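Local coordinates for regulatory protein E2 (Bovine papillomavirus type 1, PDB 2JEX) that helps to initiate viral DNA replication together with the E1 protein and regulates viral transcription by binding specific DNA sites in the viral genome, at residues A[160-163]-A[164-167]; A[44-48]-A[49-53]. The protein carries 1 engineered substitution. All blocks are in the same frame, centred on the assembly; numbering follows the deposited sequence.

In the fold
A hairpin turn and a helix cap illustrate how a mixed helical and beta domain ends its elements at the surface. Both belong to the N-terminal transactivation domain of E2, whose helical part is followed by an antiparallel sheet. Interaction 2 (44-53) comes first along the chain and closes helix 26-48, ahead of the short strands 53-54 and 57-58 and helix 62-83. Interaction 1 (160-167) follows more than a hundred residues later, in the hairpin of strands 157-161 and 166-169 at one edge of the sheet. Their centres lie 48 Å apart and their nearest atoms about 36 Å, on opposite sides of the chain's centre, so each is a local structure at its own extremity of the domain.

Interaction 1: residues A[160-163]-A[164-167]; sequences CTMA and GAGR
M162 and A165 make the apolar contact of this turn. The thioether sulphur M162 SD lies 4.3 Å from A165 CB, a loose van der Waals approach between the two residues at the shoulders of the loop. M162 has CG anti to its carbonyl carbon (chi1 -59°), and a second bend at chi2 carries the sulphur across the turn toward the A165 methyl.

Two further contacts bring a carbonyl oxygen against carbon. C160 CB packs against the carbonyl of the opposite arm, 3.5 Å from G166 O. Nearer the bend, T161 O points across the loop and comes within 3.7 Å of A165 CA. These contacts belong to a beta hairpin in which strand 157-161 turns into strand 166-169, the outermost strand at one edge of the antiparallel sheet; the two arms run almost exactly antiparallel, and C160 CA stands 4.7 Å from R167 CA. Backbone pairing is slack here: T161 N and G166 O are 4.2 Å apart, too far for a hydrogen bond. G166 enters the second strand extended and with positive phi (150°), a conformation in which a CB would collide with the carbonyl oxygen of A165, so that the absence of a side chain at G166 matters.

Polar ties lead away from the turn. The backbone of C160 is hydrogen-bonded to that of K149 on strand 145-152, while the guanidinium of R167 forms a salt bridge through NH1 with D153.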
loop_
_atom_site.group_PDB
_atom_site.type_symbol
_atom_site.label_atom_id
_atom_site.label_comp_id
_atom_site.label_asym_id
_atom_site.label_seq_id
_atom_site.Cartn_x
_atom_site.Cartn_y
_atom_site.Cartn_z
ATOM N N CYS A 160 10.996 10.985 -6.961
ATOM C CA CYS A 160 11.174 12.377 -7.375
ATOM C C CYS A 160 9.871 13.071 -7.765
ATOM O O CYS A 160 8.963 12.451 -8.327
ATOM C CB CYS A 160 12.238 12.526 -8.473
ATOM S SG CYS A 160 12.564 11.059 -9.476
ATOM N N THR A 161 9.800 14.361 -7.435
ATOM C CA THR A 161 8.643 15.215 -7.721
ATOM C C THR A 161 9.147 16.566 -8.231
ATOM O O THR A 161 10.354 16.833 -8.203
ATOM C CB THR A 161 7.765 15.447 -6.462
ATOM O OG1 THR A 161 8.479 16.258 -5.517
ATOM C CG2 THR A 161 7.365 14.121 -5.797
ATOM N N MET A 162 8.237 17.419 -8.689
ATOM C CA MET A 162 8.638 18.744 -9.164
ATOM C C MET A 162 8.142 19.881 -8.260
ATOM O O MET A 162 7.949 21.020 -8.710
ATOM C CB MET A 162 8.255 18.949 -10.638
ATOM C CG MET A 162 8.878 17.920 -11.586
ATOM S SD MET A 162 10.673 17.771 -11.407
ATOM C CE MET A 162 10.942 16.075 -11.927
ATOM N N ALA A 163 7.952 19.554 -6.981
ATOM C CA ALA A 163 7.704 20.548 -5.933
ATOM C C ALA A 163 9.044 21.058 -5.382
ATOM O O ALA A 163 9.213 22.252 -5.119
ATOM C CB ALA A 163 6.845 19.950 -4.818
ATOM N N GLY A 164 9.983 20.128 -5.212
ATOM C CA GLY A 164 11.364 20.431 -4.847
ATOM C C GLY A 164 12.261 19.475 -5.610
ATOM O O GLY A 164 12.603 18.397 -5.111
ATOM N N ALA A 165 12.626 19.878 -6.829
ATOM C CA ALA A 165 13.313 19.011 -7.792
ATOM C C ALA A 165 14.548 18.314 -7.227
ATOM O O ALA A 165 15.490 18.963 -6.762
ATOM C CB ALA A 165 13.663 19.787 -9.057
ATOM N N GLY A 166 14.515 16.984 -7.279
ATOM C CA GLY A 166 15.577 16.135 -6.752
ATOM C C GLY A 166 15.007 14.811 -6.272
ATOM O O GLY A 166 13.788 14.665 -6.125
ATOM N N ARG A 167 15.891 13.845 -6.038
ATOM C CA ARG A 167 15.500 12.544 -5.512
ATOM C C ARG A 167 15.250 12.647 -4.015
ATOM O O ARG A 167 16.091 13.167 -3.275
ATOM C CB ARG A 167 16.590 11.512 -5.790
ATOM C CG ARG A 167 16.909 11.336 -7.261
ATOM C CD ARG A 167 17.874 10.192 -7.476
ATOM N NE ARG A 167 18.385 10.155 -8.844
ATOM C CZ ARG A 167 19.089 9.152 -9.362
ATOM N NH1 ARG A 167 19.360 8.076 -8.631
ATOM N NH2 ARG A 167 19.527 9.227 -10.620
#

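Interaction 2: residues A[44-48]-A[49-53]; sequences YAARK and KGVTV
K49 curls back over the last turn of the helix and donates its ammonium group to the main chain, with NZ 2.7 Å from A45 O. Its CG is anti to the carbonyl carbon (chi1 -65°), and the chain stays extended until a bend at chi4 turns NZ onto the oxygen, which it meets from above the carbonyl plane. The backbone amide K49 N is shared between A45 O and A46 O, and its bond to each is weak.

A46 O accepts the bond from V51 N at 2.9 Å, and G50 N closes on R47 O, also at 2.9 Å. The bonds V51 N to A46 O and G50 N to R47 O, with G50 at positive phi (87°) between helix and loop, make a Schellman motif that ends helix 26-48 and gives A46 O and R47 O, carbonyls of the last turn, donors from the loop end. The accompanying apolar contact joins A46 CB to V51 CB at 3.8 Å, with a V51 methyl, CG2, resting beside A46 O.

R47 satisfies an acceptor beyond the cap. Bent at chi2 and chi3, it runs alongside the loop, with G50 C and V51 N at the guanidinium edge, and NH1 lies 3.0 Å from V51 O, a bent bond (136°) whose acceptor is tilted from the guanidinium plane. T52 CG2 approaches the same nitrogen obliquely. R47 also touches S62 of helix 62-83, and the backbone of T52 is hydrogen-bonded to V59.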
loop_
_atom_site.group_PDB
_atom_site.type_symbol
_atom_site.label_atom_id
_atom_site.label_comp_id
_atom_site.label_asym_id
_atom_site.label_seq_id
_atom_site.Cartn_x
_atom_site.Cartn_y
_atom_site.Cartn_z
ATOM N N TYR A 44 -18.218 -3.205 14.907
ATOM C CA TYR A 44 -17.733 -2.380 16.007
ATOM C C TYR A 44 -18.895 -1.893 16.858
ATOM O O TYR A 44 -18.834 -1.941 18.087
ATOM C CB TYR A 44 -16.900 -1.199 15.481
ATOM C CG TYR A 44 -16.419 -0.259 16.564
ATOM C CD1 TYR A 44 -15.383 -0.625 17.425
ATOM C CD2 TYR A 44 -17.000 1.006 16.726
ATOM C CE1 TYR A 44 -14.945 0.236 18.427
ATOM C CE2 TYR A 44 -16.565 1.878 17.721
ATOM C CZ TYR A 44 -15.541 1.484 18.571
ATOM O OH TYR A 44 -15.105 2.339 19.558
ATOM N N ALA A 45 -19.960 -1.440 16.194
ATOM C CA ALA A 45 -21.168 -0.997 16.875
ATOM C C ALA A 45 -21.818 -2.139 17.675
ATOM O O ALA A 45 -22.350 -1.916 18.756
ATOM C CB ALA A 45 -22.153 -0.417 15.877
ATOM N N ALA A 46 -21.765 -3.350 17.129
ATOM C CA ALA A 46 -22.257 -4.540 17.808
ATOM C C ALA A 46 -21.447 -4.817 19.079
ATOM O O ALA A 46 -22.020 -5.118 20.124
ATOM C CB ALA A 46 -22.209 -5.734 16.867
ATOM N N ARG A 47 -20.121 -4.689 18.972
ATOM C CA ARG A 47 -19.187 -4.869 20.087
ATOM C C ARG A 47 -19.443 -3.917 21.272
ATOM O O ARG A 47 -19.446 -4.350 22.446
ATOM C CB ARG A 47 -17.748 -4.756 19.570
ATOM C CG ARG A 47 -16.699 -5.479 20.406
ATOM C CD ARG A 47 -17.045 -6.953 20.681
ATOM N NE ARG A 47 -16.588 -7.319 22.021
ATOM C CZ ARG A 47 -17.386 -7.672 23.031
ATOM N NH1 ARG A 47 -18.709 -7.747 22.873
ATOM N NH2 ARG A 47 -16.853 -7.972 24.208
ATOM N N LYS A 48 -19.703 -2.642 20.967
ATOM C CA LYS A 48 -20.052 -1.636 21.990
ATOM C C LYS A 48 -21.295 -2.012 22.770
ATOM O O LYS A 48 -21.440 -1.640 23.934
ATOM C CB LYS A 48 -20.261 -0.244 21.369
ATOM C CG LYS A 48 -19.012 0.394 20.702
ATOM C CD LYS A 48 -17.926 0.789 21.717
ATOM C CE LYS A 48 -16.832 -0.278 21.833
ATOM N NZ LYS A 48 -16.039 -0.114 23.085
ATOM N N LYS A 49 -22.185 -2.748 22.108
ATOM C CA LYS A 49 -23.458 -3.159 22.679
ATOM C C LYS A 49 -23.354 -4.533 23.354
ATOM O O LYS A 49 -24.350 -5.076 23.866
ATOM C CB LYS A 49 -24.544 -3.120 21.595
ATOM C CG LYS A 49 -24.804 -1.698 21.092
ATOM C CD LYS A 49 -25.469 -1.664 19.723
ATOM C CE LYS A 49 -25.449 -0.245 19.123
ATOM N NZ LYS A 49 -24.082 0.191 18.660
ATOM N N GLY A 50 -22.138 -5.077 23.366
ATOM C CA GLY A 50 -21.854 -6.330 24.060
ATOM C C GLY A 50 -22.097 -7.574 23.223
ATOM O O GLY A 50 -22.056 -8.700 23.749
ATOM N N VAL A 51 -22.346 -7.378 21.922
ATOM C CA VAL A 51 -22.585 -8.511 21.014
ATOM C C VAL A 51 -21.268 -9.250 20.701
ATOM O O VAL A 51 -20.235 -8.621 20.501
ATOM C CB VAL A 51 -23.298 -8.067 19.691
ATOM C CG1 VAL A 51 -23.662 -9.278 18.834
ATOM C CG2 VAL A 51 -24.554 -7.259 19.984
ATOM N N THR A 52 -21.331 -10.582 20.686
ATOM C CA THR A 52 -20.179 -11.458 20.445
ATOM C C THR A 52 -20.408 -12.343 19.219
ATOM O O THR A 52 -19.460 -12.835 18.610
ATOM C CB THR A 52 -19.891 -12.395 21.661
ATOM O OG1 THR A 52 -21.104 -13.031 22.089
ATOM C CG2 THR A 52 -19.292 -11.626 22.825
ATOM N N VAL A 53 -21.675 -12.581 18.898
ATOM C CA VAL A 53 -22.075 -13.283 17.683
ATOM C C VAL A 53 -23.284 -12.555 17.104
ATOM O O VAL A 53 -24.321 -12.406 17.769
ATOM C CB VAL A 53 -22.463 -14.774 17.916
ATOM C CG1 VAL A 53 -22.724 -15.472 16.584
ATOM C CG2 VAL A 53 -21.403 -15.532 18.719
#